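Local coordinates for inositol 2-dehydrogenase/D-chiro-inositol 3-dehydrogenase (Lactobacillus casei, PDB 4MIY), which catalyses the NAD-dependent oxidation of myo-inositol to 2-keto-myo-inositol, and likewise oxidises D-chiro-inositol to its 1-keto product, at the interface of chains A and B. Coordinates in Å, arbitrary orientation; residue numbers count along the deposited sequence, not the author numbering. Chains: chain A/B, Inositol 2-dehydrogenase/D-chiro-inositol 3-dehydrogenase.

Contact 1: the interface of chains A and B. Residues chain A 153-154, 225-227, 239; chain B 152, 241, 243.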
loop_
_atom_site.group_PDB
_atom_site.type_symbol
_atom_site.label_atom_id
_atom_site.label_comp_id
_atom_site.label_asym_id
_atom_site.label_seq_id
_atom_site.Cartn_x
_atom_site.Cartn_y
_atom_site.Cartn_z
ATOM N N ALA A 153 -9.081 14.188 -9.592
ATOM C CA ALA A 153 -8.152 13.609 -10.508
ATOM C C ALA A 153 -6.894 14.446 -10.640
ATOM O O ALA A 153 -6.907 15.608 -10.360
ATOM C CB ALA A 153 -8.795 13.408 -11.841
ATOM N N SER A 154 -5.835 13.793 -11.069
ATOM C CA SER A 154 -4.555 14.449 -11.348
ATOM C C SER A 154 -3.994 13.963 -12.651
ATOM O O SER A 154 -4.066 12.820 -12.965
ATOM C CB SER A 154 -3.530 14.205 -10.244
ATOM O OG SER A 154 -3.993 14.675 -9.022
ATOM N N GLN A 225 -12.813 17.820 -9.930
ATOM C CA GLN A 225 -11.641 18.623 -9.692
ATOM C C GLN A 225 -10.398 17.969 -10.259
ATOM O O GLN A 225 -9.958 16.983 -9.748
ATOM C CB GLN A 225 -11.447 18.861 -8.199
ATOM C CG GLN A 225 -12.558 19.611 -7.532
ATOM C CD GLN A 225 -12.330 19.840 -6.083
ATOM O OE1 GLN A 225 -11.842 19.013 -5.407
ATOM N NE2 GLN A 225 -12.674 20.985 -5.624
ATOM N N VAL A 226 -9.841 18.547 -11.305
ATOM C CA VAL A 226 -8.644 18.024 -11.924
ATOM C C VAL A 226 -7.446 18.939 -11.676
ATOM O O VAL A 226 -7.528 20.100 -11.883
ATOM C CB VAL A 226 -8.794 17.846 -13.444
ATOM C CG1 VAL A 226 -7.632 17.090 -14.004
ATOM C CG2 VAL A 226 -10.015 17.120 -13.781
ATOM N N LEU A 227 -6.366 18.353 -11.189
ATOM C CA LEU A 227 -5.070 18.994 -11.117
ATOM C C LEU A 227 -4.266 18.663 -12.345
ATOM O O LEU A 227 -4.013 17.523 -12.620
ATOM C CB LEU A 227 -4.303 18.514 -9.891
ATOM C CG LEU A 227 -2.835 18.938 -9.780
ATOM C CD1 LEU A 227 -2.703 20.455 -9.669
ATOM C CD2 LEU A 227 -2.230 18.262 -8.608
ATOM N N LYS A 239 -4.019 10.009 -11.721
ATOM C CA LYS A 239 -4.728 9.649 -10.508
ATOM C C LYS A 239 -6.211 9.920 -10.680
ATOM O O LYS A 239 -6.583 10.827 -11.347
ATOM C CB LYS A 239 -4.222 10.463 -9.306
ATOM C CG LYS A 239 -2.724 10.481 -9.099
ATOM C CD LYS A 239 -2.412 11.310 -7.878
ATOM C CE LYS A 239 -0.923 11.446 -7.601
ATOM N NZ LYS A 239 -0.666 11.999 -6.286
ATOM N N ARG B 152 -4.311 19.293 -1.381
ATOM C CA ARG B 152 -5.568 18.613 -1.464
ATOM C C ARG B 152 -5.792 17.844 -0.209
ATOM O O ARG B 152 -4.939 17.143 0.226
ATOM C CB ARG B 152 -5.627 17.722 -2.677
ATOM C CG ARG B 152 -5.541 18.487 -3.941
ATOM C CD ARG B 152 -5.711 17.632 -5.118
ATOM N NE ARG B 152 -6.663 18.201 -6.020
ATOM C CZ ARG B 152 -7.082 17.628 -7.120
ATOM N NH1 ARG B 152 -6.622 16.457 -7.481
ATOM N NH2 ARG B 152 -7.943 18.253 -7.873
ATOM N N GLU B 241 -2.498 15.869 1.027
ATOM C CA GLU B 241 -1.536 15.809 -0.040
ATOM C C GLU B 241 -1.056 17.239 -0.375
ATOM O O GLU B 241 -1.831 18.105 -0.599
ATOM C CB GLU B 241 -2.208 15.166 -1.260
ATOM C CG GLU B 241 -1.401 15.082 -2.503
ATOM C CD GLU B 241 -2.217 14.671 -3.701
ATOM O OE1 GLU B 241 -3.436 14.729 -3.635
ATOM O OE2 GLU B 241 -1.639 14.299 -4.714
ATOM N N ILE B 243 1.211 19.295 -3.081
ATOM C CA ILE B 243 1.781 19.284 -4.399
ATOM C C ILE B 243 2.810 20.402 -4.500
ATOM O O ILE B 243 2.483 21.545 -4.371
ATOM C CB ILE B 243 0.694 19.428 -5.509
ATOM C CG1 ILE B 243 -0.282 18.248 -5.501
ATOM C CG2 ILE B 243 1.324 19.519 -6.854
ATOM C CD1 ILE B 243 -1.505 18.570 -4.850
HETATM O O HOH W 1 -1.600 14.795 -7.390
#

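Contact 2: the interface of chains A and B. Residues chain A 147-149, 220-222; chain B 197-199.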
loop_
_atom_site.group_PDB
_atom_site.type_symbol
_atom_site.label_atom_id
_atom_site.label_comp_id
_atom_site.label_asym_id
_atom_site.label_seq_id
_atom_site.Cartn_x
_atom_site.Cartn_y
_atom_site.Cartn_z
ATOM N N ALA A 147 -24.183 6.919 -5.544
ATOM C CA ALA A 147 -24.007 7.915 -6.573
ATOM C C ALA A 147 -22.701 8.684 -6.418
ATOM O O ALA A 147 -22.302 9.012 -5.351
ATOM C CB ALA A 147 -25.170 8.866 -6.565
ATOM N N PRO A 148 -22.071 8.985 -7.537
ATOM C CA PRO A 148 -20.861 9.792 -7.563
ATOM C C PRO A 148 -21.113 11.260 -7.308
ATOM O O PRO A 148 -21.828 11.885 -8.015
ATOM C CB PRO A 148 -20.326 9.564 -8.955
ATOM C CG PRO A 148 -21.505 9.183 -9.752
ATOM C CD PRO A 148 -22.386 8.422 -8.855
ATOM N N LEU A 149 -20.471 11.784 -6.292
ATOM C CA LEU A 149 -20.751 13.115 -5.829
ATOM C C LEU A 149 -19.668 14.058 -6.265
ATOM O O LEU A 149 -19.927 15.137 -6.676
ATOM C CB LEU A 149 -20.852 13.113 -4.315
ATOM C CG LEU A 149 -21.907 12.197 -3.732
ATOM C CD1 LEU A 149 -21.775 12.134 -2.244
ATOM C CD2 LEU A 149 -23.285 12.646 -4.164
ATOM N N LYS A 220 -26.072 16.050 -13.357
ATOM C CA LYS A 220 -26.542 15.508 -12.100
ATOM C C LYS A 220 -25.897 16.143 -10.880
ATOM O O LYS A 220 -26.302 15.883 -9.810
ATOM C CB LYS A 220 -26.423 13.994 -12.024
ATOM C CG LYS A 220 -27.291 13.256 -12.959
ATOM C CD LYS A 220 -27.072 11.757 -12.827
ATOM C CE LYS A 220 -27.892 10.995 -13.786
ATOM N NZ LYS A 220 -27.835 9.519 -13.640
ATOM N N GLY A 221 -24.923 17.003 -11.081
ATOM C CA GLY A 221 -24.375 17.790 -10.004
ATOM C C GLY A 221 -23.012 17.365 -9.502
ATOM O O GLY A 221 -22.484 17.961 -8.637
ATOM N N THR A 222 -22.485 16.316 -10.077
ATOM C CA THR A 222 -21.172 15.864 -9.733
ATOM C C THR A 222 -20.172 16.939 -10.065
ATOM O O THR A 222 -20.240 17.546 -11.076
ATOM C CB THR A 222 -20.829 14.589 -10.520
ATOM O OG1 THR A 222 -21.817 13.614 -10.237
ATOM C CG2 THR A 222 -19.466 14.049 -10.118
ATOM N N PRO B 197 -21.516 20.419 -4.171
ATOM C CA PRO B 197 -21.745 19.435 -5.215
ATOM C C PRO B 197 -23.100 18.815 -5.031
ATOM O O PRO B 197 -23.825 19.187 -4.165
ATOM C CB PRO B 197 -20.653 18.384 -4.945
ATOM C CG PRO B 197 -19.891 18.850 -3.908
ATOM C CD PRO B 197 -20.525 19.950 -3.202
ATOM N N ARG B 198 -23.406 17.869 -5.881
ATOM C CA ARG B 198 -24.543 17.013 -5.757
ATOM C C ARG B 198 -24.840 16.645 -4.320
ATOM O O ARG B 198 -23.974 16.209 -3.624
ATOM C CB ARG B 198 -24.196 15.754 -6.523
ATOM C CG ARG B 198 -25.229 14.772 -6.593
ATOM C CD ARG B 198 -24.879 13.780 -7.619
ATOM N NE ARG B 198 -25.977 12.876 -7.774
ATOM C CZ ARG B 198 -25.986 11.853 -8.584
ATOM N NH1 ARG B 198 -24.941 11.574 -9.303
ATOM N NH2 ARG B 198 -27.054 11.131 -8.671
ATOM N N GLN B 199 -26.079 16.796 -3.902
ATOM C CA GLN B 199 -26.465 16.449 -2.555
ATOM C C GLN B 199 -26.592 14.973 -2.326
ATOM O O GLN B 199 -27.228 14.305 -3.068
ATOM C CB GLN B 199 -27.765 17.111 -2.176
ATOM C CG GLN B 199 -28.323 16.718 -0.843
ATOM C CD GLN B 199 -27.720 17.453 0.288
ATOM O OE1 GLN B 199 -26.706 18.060 0.146
ATOM N NE2 GLN B 199 -28.360 17.402 1.423
#

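Contact 3: the interface of chains A and B. Residues chain A 149-150, 243-245, 248; chain B 156, 200, 211, 227, 229, 234.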
loop_
_atom_site.group_PDB
_atom_site.type_symbol
_atom_site.label_atom_id
_atom_site.label_comp_id
_atom_site.label_asym_id
_atom_site.label_seq_id
_atom_site.Cartn_x
_atom_site.Cartn_y
_atom_site.Cartn_z
ATOM N N LEU A 149 -20.471 11.784 -6.292
ATOM C CA LEU A 149 -20.751 13.115 -5.829
ATOM C C LEU A 149 -19.668 14.058 -6.265
ATOM O O LEU A 149 -19.927 15.137 -6.676
ATOM C CB LEU A 149 -20.852 13.113 -4.315
ATOM C CG LEU A 149 -21.907 12.197 -3.732
ATOM C CD1 LEU A 149 -21.775 12.134 -2.244
ATOM C CD2 LEU A 149 -23.285 12.646 -4.164
ATOM N N VAL A 150 -18.436 13.602 -6.122
ATOM C CA VAL A 150 -17.247 14.346 -6.453
ATOM C C VAL A 150 -16.243 13.401 -7.109
ATOM O O VAL A 150 -16.201 12.272 -6.780
ATOM C CB VAL A 150 -16.618 15.000 -5.202
ATOM C CG1 VAL A 150 -15.312 15.731 -5.554
ATOM C CG2 VAL A 150 -17.597 15.945 -4.543
ATOM N N ILE A 243 -15.693 9.917 -5.296
ATOM C CA ILE A 243 -16.357 9.996 -4.024
ATOM C C ILE A 243 -17.824 9.715 -4.182
ATOM O O ILE A 243 -18.507 10.470 -4.792
ATOM C CB ILE A 243 -16.269 11.413 -3.468
ATOM C CG1 ILE A 243 -14.831 11.901 -3.473
ATOM C CG2 ILE A 243 -16.920 11.498 -2.127
ATOM C CD1 ILE A 243 -14.022 11.167 -2.674
ATOM N N GLY A 244 -18.282 8.648 -3.574
ATOM C CA GLY A 244 -19.664 8.269 -3.632
ATOM C C GLY A 244 -20.389 8.524 -2.338
ATOM O O GLY A 244 -19.805 8.846 -1.351
ATOM N N GLU A 245 -21.691 8.339 -2.381
ATOM C CA GLU A 245 -22.551 8.476 -1.216
ATOM C C GLU A 245 -22.146 7.553 -0.077
ATOM O O GLU A 245 -22.212 7.930 1.034
ATOM C CB GLU A 245 -24.027 8.229 -1.623
ATOM C CG GLU A 245 -24.549 9.277 -2.524
ATOM C CD GLU A 245 -25.886 8.975 -3.098
ATOM O OE1 GLU A 245 -26.126 7.851 -3.451
ATOM O OE2 GLU A 245 -26.645 9.934 -3.228
ATOM N N GLU A 248 -15.826 5.184 -1.490
ATOM C CA GLU A 248 -14.954 5.770 -2.481
ATOM C C GLU A 248 -14.249 4.708 -3.336
ATOM O O GLU A 248 -14.046 3.615 -2.898
ATOM C CB GLU A 248 -13.873 6.666 -1.833
ATOM C CG GLU A 248 -14.352 7.761 -0.928
ATOM C CD GLU A 248 -13.222 8.640 -0.375
ATOM O OE1 GLU A 248 -12.073 8.325 -0.596
ATOM O OE2 GLU A 248 -13.534 9.633 0.273
ATOM N N ILE B 156 -13.307 13.286 6.158
ATOM C CA ILE B 156 -14.312 12.270 5.913
ATOM C C ILE B 156 -14.840 11.723 7.220
ATOM O O ILE B 156 -14.110 11.340 8.068
ATOM C CB ILE B 156 -13.731 11.114 5.097
ATOM C CG1 ILE B 156 -13.029 11.604 3.834
ATOM C CG2 ILE B 156 -14.785 10.072 4.788
ATOM C CD1 ILE B 156 -13.874 12.305 2.845
ATOM N N SER B 200 -25.970 14.474 -1.273
ATOM C CA SER B 200 -26.046 13.064 -0.964
ATOM C C SER B 200 -27.393 12.607 -0.454
ATOM O O SER B 200 -27.983 13.226 0.378
ATOM C CB SER B 200 -25.008 12.691 0.082
ATOM O OG SER B 200 -25.079 11.330 0.422
ATOM N N PRO B 211 -21.807 16.476 0.209
ATOM C CA PRO B 211 -20.564 17.064 0.698
ATOM C C PRO B 211 -20.449 18.548 0.457
ATOM O O PRO B 211 -21.296 19.127 -0.116
ATOM C CB PRO B 211 -19.472 16.308 -0.091
ATOM C CG PRO B 211 -20.119 15.730 -1.173
ATOM C CD PRO B 211 -21.552 15.537 -0.880
ATOM N N LEU B 227 -12.151 18.590 0.712
ATOM C CA LEU B 227 -13.416 17.881 0.598
ATOM C C LEU B 227 -13.924 17.595 1.968
ATOM O O LEU B 227 -13.255 16.981 2.751
ATOM C CB LEU B 227 -13.236 16.548 -0.120
ATOM C CG LEU B 227 -14.392 15.553 -0.023
ATOM C CD1 LEU B 227 -15.596 16.036 -0.749
ATOM C CD2 LEU B 227 -13.942 14.239 -0.575
ATOM N N HIS B 229 -16.963 15.722 3.846
ATOM C CA HIS B 229 -17.976 14.732 3.558
ATOM C C HIS B 229 -18.309 14.018 4.837
ATOM O O HIS B 229 -17.605 13.153 5.266
ATOM C CB HIS B 229 -17.457 13.742 2.509
ATOM C CG HIS B 229 -18.502 12.853 1.921
ATOM N ND1 HIS B 229 -18.197 11.785 1.116
ATOM C CD2 HIS B 229 -19.839 12.844 2.059
ATOM C CE1 HIS B 229 -19.309 11.185 0.756
ATOM N NE2 HIS B 229 -20.314 11.801 1.320
ATOM N N TYR B 234 -18.421 5.052 5.126
ATOM C CA TYR B 234 -17.424 4.006 5.184
ATOM C C TYR B 234 -16.473 4.081 6.367
ATOM O O TYR B 234 -15.987 3.092 6.788
ATOM C CB TYR B 234 -16.629 3.909 3.876
ATOM C CG TYR B 234 -15.503 4.922 3.702
ATOM C CD1 TYR B 234 -14.262 4.698 4.212
ATOM C CD2 TYR B 234 -15.710 6.115 3.045
ATOM C CE1 TYR B 234 -13.295 5.601 4.067
ATOM C CE2 TYR B 234 -14.735 7.010 2.873
ATOM C CZ TYR B 234 -13.526 6.771 3.385
ATOM O OH TYR B 234 -12.541 7.677 3.217
HETATM O O HOH W 2 -22.870 10.606 1.515
HETATM O O HOH W 3 -16.084 9.986 1.067
#

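Contact 4: the interface of chains A and B. Residues chain A 152, 213, 223, 225-226; chain B 152, 213, 223, 225-226.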
loop_
_atom_site.group_PDB
_atom_site.type_symbol
_atom_site.label_atom_id
_atom_site.label_comp_id
_atom_site.label_asym_id
_atom_site.label_seq_id
_atom_site.Cartn_x
_atom_site.Cartn_y
_atom_site.Cartn_z
ATOM N N ARG A 152 -12.064 13.465 -7.989
ATOM C CA ARG A 152 -10.801 14.148 -7.900
ATOM C C ARG A 152 -9.758 13.444 -8.739
ATOM O O ARG A 152 -9.566 12.283 -8.616
ATOM C CB ARG A 152 -10.340 14.241 -6.475
ATOM C CG ARG A 152 -11.165 15.182 -5.653
ATOM C CD ARG A 152 -10.708 15.293 -4.254
ATOM N NE ARG A 152 -10.708 16.663 -3.857
ATOM C CZ ARG A 152 -10.245 17.131 -2.710
ATOM N NH1 ARG A 152 -9.747 16.333 -1.802
ATOM N NH2 ARG A 152 -10.316 18.406 -2.480
ATOM N N LEU A 213 -5.854 24.268 -12.274
ATOM C CA LEU A 213 -6.921 23.538 -11.653
ATOM C C LEU A 213 -8.149 23.655 -12.519
ATOM O O LEU A 213 -8.536 24.740 -12.852
ATOM C CB LEU A 213 -7.203 24.101 -10.292
ATOM C CG LEU A 213 -6.069 23.972 -9.267
ATOM C CD1 LEU A 213 -6.347 24.783 -8.055
ATOM C CD2 LEU A 213 -5.871 22.538 -8.885
ATOM N N VAL A 223 -19.252 17.169 -9.148
ATOM C CA VAL A 223 -18.180 18.091 -9.371
ATOM C C VAL A 223 -16.865 17.347 -9.552
ATOM O O VAL A 223 -16.519 16.492 -8.775
ATOM C CB VAL A 223 -18.065 19.099 -8.222
ATOM C CG1 VAL A 223 -16.923 19.996 -8.452
ATOM C CG2 VAL A 223 -19.312 19.890 -8.116
ATOM N N GLN A 225 -12.813 17.820 -9.930
ATOM C CA GLN A 225 -11.641 18.623 -9.692
ATOM C C GLN A 225 -10.398 17.969 -10.259
ATOM O O GLN A 225 -9.958 16.983 -9.748
ATOM C CB GLN A 225 -11.447 18.861 -8.199
ATOM C CG GLN A 225 -12.558 19.611 -7.532
ATOM C CD GLN A 225 -12.330 19.840 -6.083
ATOM O OE1 GLN A 225 -11.842 19.013 -5.407
ATOM N NE2 GLN A 225 -12.674 20.985 -5.624
ATOM N N VAL A 226 -9.841 18.547 -11.305
ATOM C CA VAL A 226 -8.644 18.024 -11.924
ATOM C C VAL A 226 -7.446 18.939 -11.676
ATOM O O VAL A 226 -7.528 20.100 -11.883
ATOM C CB VAL A 226 -8.794 17.846 -13.444
ATOM C CG1 VAL A 226 -7.632 17.090 -14.004
ATOM C CG2 VAL A 226 -10.015 17.120 -13.781
ATOM N N ARG B 152 -4.311 19.293 -1.381
ATOM C CA ARG B 152 -5.568 18.613 -1.464
ATOM C C ARG B 152 -5.792 17.844 -0.209
ATOM O O ARG B 152 -4.939 17.143 0.226
ATOM C CB ARG B 152 -5.627 17.722 -2.677
ATOM C CG ARG B 152 -5.541 18.487 -3.941
ATOM C CD ARG B 152 -5.711 17.632 -5.118
ATOM N NE ARG B 152 -6.663 18.201 -6.020
ATOM C CZ ARG B 152 -7.082 17.628 -7.120
ATOM N NH1 ARG B 152 -6.622 16.457 -7.481
ATOM N NH2 ARG B 152 -7.943 18.253 -7.873
ATOM N N LEU B 213 -17.352 21.500 -0.704
ATOM C CA LEU B 213 -16.018 21.729 -1.191
ATOM C C LEU B 213 -15.534 23.095 -0.711
ATOM O O LEU B 213 -16.241 24.060 -0.805
ATOM C CB LEU B 213 -15.984 21.624 -2.706
ATOM C CG LEU B 213 -16.393 20.299 -3.343
ATOM C CD1 LEU B 213 -16.419 20.370 -4.802
ATOM C CD2 LEU B 213 -15.452 19.210 -2.931
ATOM N N VAL B 223 -3.100 27.127 -3.436
ATOM C CA VAL B 223 -4.497 26.830 -3.385
ATOM C C VAL B 223 -4.770 25.538 -2.639
ATOM O O VAL B 223 -4.190 24.524 -2.929
ATOM C CB VAL B 223 -5.133 26.773 -4.766
ATOM C CG1 VAL B 223 -6.599 26.458 -4.662
ATOM C CG2 VAL B 223 -4.958 28.107 -5.497
ATOM N N GLN B 225 -7.606 22.787 -1.685
ATOM C CA GLN B 225 -8.889 22.171 -1.978
ATOM C C GLN B 225 -9.246 21.116 -0.937
ATOM O O GLN B 225 -8.687 20.071 -0.913
ATOM C CB GLN B 225 -8.895 21.525 -3.348
ATOM C CG GLN B 225 -8.658 22.464 -4.485
ATOM C CD GLN B 225 -8.713 21.808 -5.835
ATOM O OE1 GLN B 225 -8.202 20.763 -6.022
ATOM N NE2 GLN B 225 -9.351 22.445 -6.763
ATOM N N VAL B 226 -10.199 21.429 -0.082
ATOM C CA VAL B 226 -10.693 20.496 0.917
ATOM C C VAL B 226 -12.055 19.899 0.561
ATOM O O VAL B 226 -12.944 20.580 0.180
ATOM C CB VAL B 226 -10.804 21.143 2.286
ATOM C CG1 VAL B 226 -11.054 20.094 3.338
ATOM C CG2 VAL B 226 -9.531 21.922 2.614
HETATM O O HOH W 4 -12.253 21.624 -2.716
#

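Contact 1: the interface of chains A and B
Strands of the C-terminal alpha/beta domain meet face to face across a two-fold axis here, and side chains of A:Leu227, A:Lys239 and A:Ser154 engage B:Arg152, B:Glu241 and B:Ile243, joining two subunits of the deposited tetramer. B:Arg152, on strand 148-156, lies over two strands of chain A, 148-156 and 223-229. Its chain bends about the CG-CD bond (chi3 131°) and presents the guanidinium to backbone carbonyls: B:Arg152 NH1 donates to A:Ala153 O at 3.0 Å, with 155° at the hydrogen. That nitrogen lies above the carbonyl plane and not on a lone pair. B:Arg152 NH2 makes a weak bond, 3.0 Å, to A:Gln225 O. One guanidinium face is covered near its rim by A:Leu227 CB, 3.8 Å above the plane, so the guanidinium has carbonyls at its nitrogens and an aliphatic group against one face. Beyond it, the tip of A:Leu227 meets the tip of B:Ile243, CD2 lying 3.7 Å from CG1. A salt bridge flanks this apolar pair. The extended chain of A:Lys239 and that of B:Glu241, whose CG stands anti to the backbone N, come tip to tip, with NZ 3.0 Å from the carboxylate OE2. The ammonium approaches on the syn side, 33° out of the carboxylate plane. One water ties the pair to a third group: it lies 2.7 Å from B:Glu241 OE2, 3.1 Å from A:Lys239 NZ and 2.9 Å from the hydroxyl OG of A:Ser154.

Contact 2: the interface of chains A and B
B:Arg198 lies extended across chain A, its guanidinium between A:Ala147 and A:Lys220, and 140 Å² of its surface is hidden there. The methyl CB of A:Ala147 sits 3.5 Å above one guanidinium face, and CB of A:Lys220 covers the opposite face at 3.9 Å, both offset toward the rim. This sandwich is mainly aliphatic; the head group also makes a weak bond from NH1 to A:Pro148 O. The firmer anchor is the backbone, where B:Arg198 N donates to A:Gly221 O at 2.9 Å (148° at the hydrogen). With CG anti to that same N (chi1 -177°), the side chain runs away from the anchor and alongside A:Lys220, pointing the same way. The like-charged ends stay apart, A:Lys220 NZ being 5.3 Å from B:Arg198 NH2. A:Leu149 crosses the arginine at about a right angle and brings CD2 to 3.8 Å from CG. In the second shell, A:Thr222 OG1 donates to A:Pro148 O at 2.8 Å, tying the two chain A segments together beside the arginine and probably fixing their spacing. The site thus lies at a margin of the sheet: the loop of B:Arg198, which follows strand 189-195, enters between the start of chain A strand 148-156 and the turn linking strands 212-218 and 223-229.

Contact 3: the interface of chains A and B
Strands 148-156 and 237-244 of chain A, with A:Glu245 and the start of strand 248-250, meet strand 223-229 of chain B, the end of its strand 148-156 and loops carrying B:Ser200, B:Pro211 and B:Tyr234. A:Ile243 and B:Leu227 touch tip to tip, CD1 to CD2 at 3.7 Å. The other branch of A:Ile243, CG2, is anti to the backbone N and slides past the imidazole of B:His229, 3.5 Å from ND1. A:Leu149 turns CD1 to B:Pro211, 3.7 Å from CD of a proline that follows a cis peptide bond, while the leucine crosses B:His229 at about a right angle, CD1 near NE2. Polar contact runs through water. B:His229, with CG anti to its backbone N (chi1 -168°), points both ring nitrogens at bridging waters. One lies 2.8 Å from B:His229 ND1 and 2.7 Å from the carboxylate OE2 of A:Glu248. That carboxylate is turned 62° from the ring plane of B:Tyr234 and also meets B:Ile156 CD1. An alanine in place of A:Glu248 would probably leave the ND1-bound water without its chain A partner and open a gap beside the tyrosine ring. The second water, in the imidazole plane at its edge, lies 2.8 Å from B:His229 NE2 and 2.6 Å from B:Ser200 OG, and reaches A:Glu245 O.

Contact 4: the interface of chains A and B
At the two-fold axis of the beta-sheet interface, A:Gln225 and B:Gln225, both on strand 223-229, meet tip to tip with their side-chain amides stacked, the planes 8° apart and the NE2 atoms 3.8 Å from each other. Arginines on strand 148-156 hold the amides in place. B:Arg152 grips B:Gln225 side-on with two nitrogens on one oxygen: NE donates to OE1 at 3.0 Å, nearly along the C=O axis, and NH2 donates at 3.1 Å, all within the guanidinium plane. A:Arg152, bent about CG-CD (chi3 136°) to face both its acceptors, does the same with NE for A:Gln225 OE1, 165° at the hydrogen, its NH2 adding a weak bond. Across the interface A:Arg152 NH2 donates to the backbone B:Gln225 O at 2.8 Å from well above the carbonyl plane, twin to the weaker bond of B:Arg152. The two arginine NE atoms stand 4.8 Å apart, and the oxygens around them probably offset the repulsion. Replacing B:Gln225 by an alanine would probably leave B:Arg152 NE without its acceptor, free the guanidinium to turn and strip A:Gln225 of its stacking mate. A water 3.0 Å from A:Gln225 NE2 lies 3.2 Å from B:Val226 O. Leucines and valines flank the centre: A:Val223 CG1 meets B:Leu213 CD1 at 3.7 Å, and the twin pair matches it. The site thereby joins the two sheets at their symmetry axis, each arginine bonding within its own subunit and across to its partner.

The four contacts are parts of one two-fold interface, so contacts 1 to 3 recur with the chains exchanged, while contact 4 maps onto itself. Contacts 1 and 4 are nearest, their C-alpha centres about 7 Å apart, and share A:Gln225, A:Val226 and B:Arg152; contact 4 lies at the axis. Contacts 2 and 3, about 9 Å apart, share A:Leu149, whose CD2 meets B:Arg198 and whose CD1 meets B:Pro211 and B:His229. Contact 2 is about 18 Å from contact 1. Strand 148-156 recurs in all four, and 223-229 in contacts 1, 3 and 4, which suggests that sheets align the subunits and loops secure the margin.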